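Local coordinates for ESAT-6-like protein SAG1039 (Streptococcus agalactiae serogroup V, PDB 3GWK), which forms a homodimeric four-helix bundle of the WXG100 (ESAT-6-like) family, whose members are typically small proteins exported by type VII secretion systems, at the interface of chains A and B. Residues are numbered along the deposited sequence; one frame, centred on the assembly and turned at random. Chains: chain A/B, Putative uncharacterized protein SAG1039.

Three neighbouring patches of one two-fold symmetric dimer interface are described. Contacts 1 and 2 have C-alpha centres about 10 Å apart, contacts 2 and 3 about 9 Å, contacts 1 and 3 about 14 Å. Contacts 1 and 2 share A:Ile64, contacts 2 and 3 A:Phe67, so helix 51-95 of chain A runs through all. With chains exchanged, contact 3 repeats the Leu34/Leu71 and Phe57/Phe67 pairs of contact 1, and contact 2 its Ile64/Phe67 pair. Contact 2 joins helices 51-95 and 51-97; contacts 1 and 3 add helix 10-44. Together they build much of the bundle's apolar core, charged side chains of contact 2 meeting through methylenes.

Contact 1: the interface of chains A and B. Residues chain A 30-31, 34, 57, 60, 64; chain B 67, 70-71.
All the residues that meet here are helical, with phi near -55° to -85°: helix 51-97 of chain B presents B:Phe67, B:Leu70 and B:Leu71 to helices 10-44 and 51-95 of chain A. B:Phe67 is central and hides more surface (84 Å²) than any other residue in the patch. Its CG stands anti to the backbone N (chi1 -174°), which directs the ring in between the two chain A helices. A:Ile64 crosses it at about a right angle and puts CG1 over the centre of one face, 3.7 Å from the ring centroid, in a CH-pi contact. Its terminal CD1 reaches back to the root of the ring, 3.5 Å from B:Phe67 CG. The opposite face is covered, toward the rim, by CD2 of B:Leu71. At the far end, B:Phe67 CZ meets A:Leu31 CD1 at 3.8 Å, while B:Phe67 CE2 lies 3.7 Å from CE2 of A:Phe57. A:Leu60 lies at the base of the side chain, its CD1 3.9 Å from B:Phe67 CA and its CB near ring atom CD2. Beside the ring, A:Leu34 and B:Leu71 meet methyl to methyl, CD1 to CD1, at 3.5 Å. B:Leu70 turns CD2 against the backbone of A:Phe57, 3.6 Å from its CA. Contacted by chain A on one face and at its far end, and backed by its own chain, the ring packs helix 51-97 against the partner's helical hairpin in the homodimer.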
# COMPACT_ATOMS: atom_id res chain seq x y z
N VAL A 30 0.40 -6.51 0.88
CA VAL A 30 1.80 -6.13 0.79
C VAL A 30 2.36 -5.95 2.20
O VAL A 30 3.45 -6.47 2.54
CB VAL A 30 2.02 -4.86 -0.04
CG1 VAL A 30 3.51 -4.39 0.12
CG2 VAL A 30 1.70 -5.09 -1.48
N LEU A 31 1.64 -5.22 3.03
CA LEU A 31 2.17 -4.95 4.38
C LEU A 31 2.33 -6.25 5.17
O LEU A 31 3.34 -6.47 5.84
CB LEU A 31 1.25 -3.98 5.09
CG LEU A 31 1.77 -3.57 6.50
CD1 LEU A 31 3.09 -2.80 6.42
CD2 LEU A 31 0.68 -2.74 7.17
N LEU A 34 5.47 -8.26 3.79
CA LEU A 34 6.77 -7.64 4.09
C LEU A 34 7.03 -7.49 5.61
O LEU A 34 8.19 -7.44 6.00
CB LEU A 34 6.90 -6.32 3.37
CG LEU A 34 6.88 -6.48 1.81
CD1 LEU A 34 7.04 -5.18 1.14
CD2 LEU A 34 8.01 -7.47 1.37
N PHE A 57 10.63 1.18 8.80
CA PHE A 57 9.53 0.32 8.44
C PHE A 57 8.50 0.39 9.59
O PHE A 57 7.31 0.52 9.39
CB PHE A 57 10.04 -1.08 8.19
CG PHE A 57 8.99 -2.02 7.66
CD1 PHE A 57 8.02 -2.56 8.50
CD2 PHE A 57 8.94 -2.33 6.31
CE1 PHE A 57 7.08 -3.43 7.96
CE2 PHE A 57 7.97 -3.16 5.78
CZ PHE A 57 7.05 -3.73 6.60
N LEU A 60 6.55 3.62 9.66
CA LEU A 60 5.61 3.85 8.54
C LEU A 60 4.47 2.85 8.54
O LEU A 60 3.37 3.18 8.04
CB LEU A 60 6.40 3.72 7.23
CG LEU A 60 7.21 4.99 6.94
CD1 LEU A 60 8.17 4.69 5.79
CD2 LEU A 60 6.30 6.14 6.60
N ILE A 64 0.52 2.83 6.80
CA ILE A 64 0.05 1.93 5.76
C ILE A 64 -1.26 1.23 6.19
O ILE A 64 -2.23 1.16 5.41
CB ILE A 64 1.14 0.90 5.42
CG1 ILE A 64 2.47 1.64 5.11
CG2 ILE A 64 0.64 0.06 4.21
CD1 ILE A 64 2.40 2.82 4.14
N PHE B 67 6.95 5.00 2.05
CA PHE B 67 6.98 3.58 2.25
C PHE B 67 7.44 2.87 0.99
O PHE B 67 8.28 1.99 1.04
CB PHE B 67 5.64 3.09 2.74
CG PHE B 67 5.57 1.65 3.11
CD1 PHE B 67 4.84 0.73 2.37
CD2 PHE B 67 6.20 1.17 4.27
CE1 PHE B 67 4.74 -0.58 2.76
CE2 PHE B 67 6.10 -0.15 4.63
CZ PHE B 67 5.34 -1.02 3.88
N LEU B 70 11.11 3.28 0.67
CA LEU B 70 11.81 2.44 1.66
C LEU B 70 11.93 1.02 1.15
O LEU B 70 12.96 0.38 1.25
CB LEU B 70 11.11 2.51 3.04
CG LEU B 70 11.59 1.48 4.05
CD1 LEU B 70 13.01 1.86 4.50
CD2 LEU B 70 10.66 1.49 5.22
N LEU B 71 10.83 0.50 0.62
CA LEU B 71 10.82 -0.88 0.14
C LEU B 71 11.84 -1.05 -1.01
O LEU B 71 12.59 -2.07 -1.07
CB LEU B 71 9.44 -1.29 -0.32
CG LEU B 71 8.35 -1.32 0.73
CD1 LEU B 71 7.05 -1.79 0.12
CD2 LEU B 71 8.68 -1.84 2.09

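Contact 2: the interface of chains A and B. Residues chain A 63-64, 66-67, 70; chain B 60, 63-64.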
# COMPACT_ATOMS: atom_id res chain seq x y z
N LYS A 63 0.93 3.83 9.34
CA LYS A 63 0.39 4.68 8.31
C LYS A 63 -0.14 3.90 7.13
O LYS A 63 -1.17 4.23 6.58
CB LYS A 63 1.47 5.66 7.86
CG LYS A 63 1.98 6.49 9.07
CD LYS A 63 1.13 7.82 9.16
CE LYS A 63 0.07 7.94 10.13
NZ LYS A 63 0.49 9.05 11.06
N ILE A 64 0.52 2.83 6.80
CA ILE A 64 0.05 1.93 5.76
C ILE A 64 -1.26 1.23 6.19
O ILE A 64 -2.23 1.16 5.41
CB ILE A 64 1.14 0.90 5.42
CG1 ILE A 64 2.47 1.64 5.11
CG2 ILE A 64 0.64 0.06 4.21
CD1 ILE A 64 2.40 2.82 4.14
N GLU A 66 -3.38 2.48 8.32
CA GLU A 66 -4.41 3.53 8.27
C GLU A 66 -4.87 3.77 6.85
O GLU A 66 -6.05 4.05 6.60
CB GLU A 66 -3.98 4.88 8.85
CG GLU A 66 -5.12 6.05 8.76
CD GLU A 66 -6.45 5.63 9.33
OE1 GLU A 66 -7.47 5.90 8.85
OE2 GLU A 66 -6.49 4.83 10.28
N PHE A 67 -3.93 3.75 5.92
CA PHE A 67 -4.30 3.99 4.54
C PHE A 67 -5.23 2.90 4.06
O PHE A 67 -6.25 3.18 3.41
CB PHE A 67 -3.02 4.06 3.70
CG PHE A 67 -3.23 4.48 2.24
CD1 PHE A 67 -3.75 5.76 1.91
CD2 PHE A 67 -2.90 3.63 1.19
CE1 PHE A 67 -3.86 6.13 0.60
CE2 PHE A 67 -3.04 4.05 -0.12
CZ PHE A 67 -3.55 5.30 -0.40
N LEU A 70 -8.60 3.59 5.51
CA LEU A 70 -9.22 4.72 4.84
C LEU A 70 -9.85 4.31 3.50
O LEU A 70 -10.99 4.70 3.17
CB LEU A 70 -8.19 5.82 4.62
CG LEU A 70 -8.65 6.97 3.72
CD1 LEU A 70 -9.81 7.79 4.34
CD2 LEU A 70 -7.48 7.87 3.41
N LEU B 60 -2.06 11.11 4.36
CA LEU B 60 -1.35 9.87 4.31
C LEU B 60 -0.46 9.69 3.06
O LEU B 60 0.58 9.01 3.10
CB LEU B 60 -2.33 8.70 4.39
CG LEU B 60 -2.93 8.59 5.79
CD1 LEU B 60 -4.12 7.62 5.74
CD2 LEU B 60 -1.90 8.04 6.73
N LYS B 63 3.34 9.61 3.09
CA LYS B 63 3.84 8.47 3.81
C LYS B 63 3.79 7.22 2.96
O LYS B 63 4.66 6.37 3.08
CB LYS B 63 3.02 8.22 5.10
CG LYS B 63 2.96 9.40 6.02
CD LYS B 63 4.32 9.78 6.50
CE LYS B 63 4.15 10.86 7.65
NZ LYS B 63 5.45 11.51 7.89
N ILE B 64 2.78 7.13 2.13
CA ILE B 64 2.71 5.98 1.27
C ILE B 64 3.88 6.00 0.24
O ILE B 64 4.51 4.99 -0.04
CB ILE B 64 1.33 5.95 0.52
CG1 ILE B 64 0.19 6.20 1.47
CG2 ILE B 64 1.23 4.58 -0.17
CD1 ILE B 64 0.16 5.22 2.62
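With CG1 anti to the carbonyl carbon (chi1 -47°) and a further bend at chi2 (-56°), B:Ile64 carries its ethyl branch onto the ring of A:Phe67, which is itself swung out with CG anti to the backbone N (chi1 -173°). This is the packing of helix 51-95 of chain A against helix 51-97 of chain B in the WXG100 four-helix bundle. CG1 of B:Ile64 lies over the centre of the ring face, 3.9 Å from the centroid, in a CH-pi contact. The side chains cross at about a right angle, and CD1 of B:Ile64 sits nearer the root of the ring, 3.5 Å from A:Phe67 CG. The same methyl also meets its two-fold mate, A:Ile64 CD1, at 3.6 Å.

B:Leu60 hides 93 Å² of its surface, and its two branches take different neighbours. CD1 touches the aliphatic part of A:Glu66, 3.5 Å from its CG, and also lies 3.8 Å from A:Phe67 CA. CD2 turns to A:Lys63, 3.9 Å from its CD, where the lysine chain, bent at chi2, chi3 and chi4, passes slantwise over the leucine methyl. The two Lys63 side chains approach through their methylenes, A:Lys63 CD lying 4.0 Å from B:Lys63 CG. Their amine nitrogens NZ are 6.4 Å apart and not in contact; if both are charged, some mild repulsion may remain.

Contact 3: the interface of chains A and B. Residues chain A 19, 23, 27, 67, 71; chain B 30, 34, 57.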
# COMPACT_ATOMS: atom_id res chain seq x y z
N LYS A 19 -12.64 0.12 -6.79
CA LYS A 19 -11.20 0.44 -6.90
C LYS A 19 -10.62 0.61 -5.48
O LYS A 19 -9.47 0.27 -5.20
CB LYS A 19 -11.00 1.69 -7.75
CG LYS A 19 -11.55 1.55 -9.19
CD LYS A 19 -11.57 2.87 -9.96
CE LYS A 19 -12.60 2.76 -11.09
NZ LYS A 19 -12.69 4.05 -11.87
N GLY A 23 -7.87 -1.75 -3.74
CA GLY A 23 -6.59 -1.18 -3.32
C GLY A 23 -6.34 -1.38 -1.85
O GLY A 23 -5.22 -1.64 -1.44
N VAL A 27 -2.95 -3.28 -0.49
CA VAL A 27 -2.03 -2.64 0.46
C VAL A 27 -1.86 -3.54 1.71
O VAL A 27 -0.73 -3.75 2.19
CB VAL A 27 -2.57 -1.21 0.84
CG1 VAL A 27 -1.79 -0.59 2.00
CG2 VAL A 27 -2.49 -0.28 -0.37
N PHE A 67 -3.93 3.75 5.92
CA PHE A 67 -4.30 3.99 4.54
C PHE A 67 -5.23 2.90 4.06
O PHE A 67 -6.25 3.18 3.41
CB PHE A 67 -3.02 4.06 3.70
CG PHE A 67 -3.23 4.48 2.24
CD1 PHE A 67 -3.75 5.76 1.91
CD2 PHE A 67 -2.90 3.63 1.19
CE1 PHE A 67 -3.86 6.13 0.60
CE2 PHE A 67 -3.04 4.05 -0.12
CZ PHE A 67 -3.55 5.30 -0.40
N LEU A 71 -9.11 3.52 2.69
CA LEU A 71 -9.59 3.12 1.40
C LEU A 71 -10.86 2.27 1.58
O LEU A 71 -11.84 2.41 0.85
CB LEU A 71 -8.54 2.36 0.67
CG LEU A 71 -7.30 3.16 0.26
CD1 LEU A 71 -6.30 2.29 -0.42
CD2 LEU A 71 -7.36 4.55 -0.23
N VAL B 30 -1.42 1.40 -6.46
CA VAL B 30 -2.65 1.70 -5.73
C VAL B 30 -2.68 3.20 -5.48
O VAL B 30 -3.73 3.87 -5.70
CB VAL B 30 -2.71 0.93 -4.39
CG1 VAL B 30 -3.95 1.43 -3.56
CG2 VAL B 30 -2.89 -0.60 -4.66
N LEU B 34 -5.65 5.60 -7.11
CA LEU B 34 -6.67 6.20 -6.20
C LEU B 34 -6.42 7.70 -6.00
O LEU B 34 -7.34 8.44 -5.71
CB LEU B 34 -6.73 5.47 -4.87
CG LEU B 34 -7.19 3.99 -5.04
CD1 LEU B 34 -7.21 3.29 -3.73
CD2 LEU B 34 -8.51 3.91 -5.80
N PHE B 57 -6.86 11.35 3.01
CA PHE B 57 -6.09 10.79 1.91
C PHE B 57 -4.81 11.62 1.70
O PHE B 57 -3.71 11.05 1.56
CB PHE B 57 -6.92 10.73 0.65
CG PHE B 57 -6.28 9.93 -0.45
CD1 PHE B 57 -5.28 10.49 -1.24
CD2 PHE B 57 -6.71 8.62 -0.71
CE1 PHE B 57 -4.77 9.74 -2.32
CE2 PHE B 57 -6.14 7.91 -1.79
CZ PHE B 57 -5.21 8.46 -2.56
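The rings of A:Phe67 and B:Phe57 meet edge to face, their planes inclined at 58° and their centroids 5.5 Å apart. The CE1-CZ edge of A:Phe67 is directed at the face of B:Phe57, near its CE2 side, with A:Phe67 CE1 3.8 Å from B:Phe57 CE2. One face of A:Phe67 is backed toward its rim by CD2 of A:Leu71, a neighbour in the same helix, and that methyl also reaches B:Phe57 CE2 at 3.9 Å. The methyl thus touches both rings, over the face of A:Phe67 and at the rim of B:Phe57.

Turned with CG anti to its carbonyl carbon (chi1 -64°), B:Leu34 faces chain A, and its two methyls reach different helices. CD1 meets A:Leu71 CD1 at 3.6 Å, on helix 51-95. CD2 points instead toward helix 10-44 and rests 3.9 Å from CB of A:Lys19, against the base of that side chain. One turn along the same helix of chain B, B:Val30 presses CG1 toward the backbone of A:Gly23, 3.7 Å from its CA. With no side chain at A:Gly23, the two 10-44 helices can probably approach closely here. The same valine methyl also contacts A:Val27 CG2 at 3.9 Å. The patch packs helices 10-44 and 51-97 of chain B against both long helices of chain A in the WXG100 four-helix bundle.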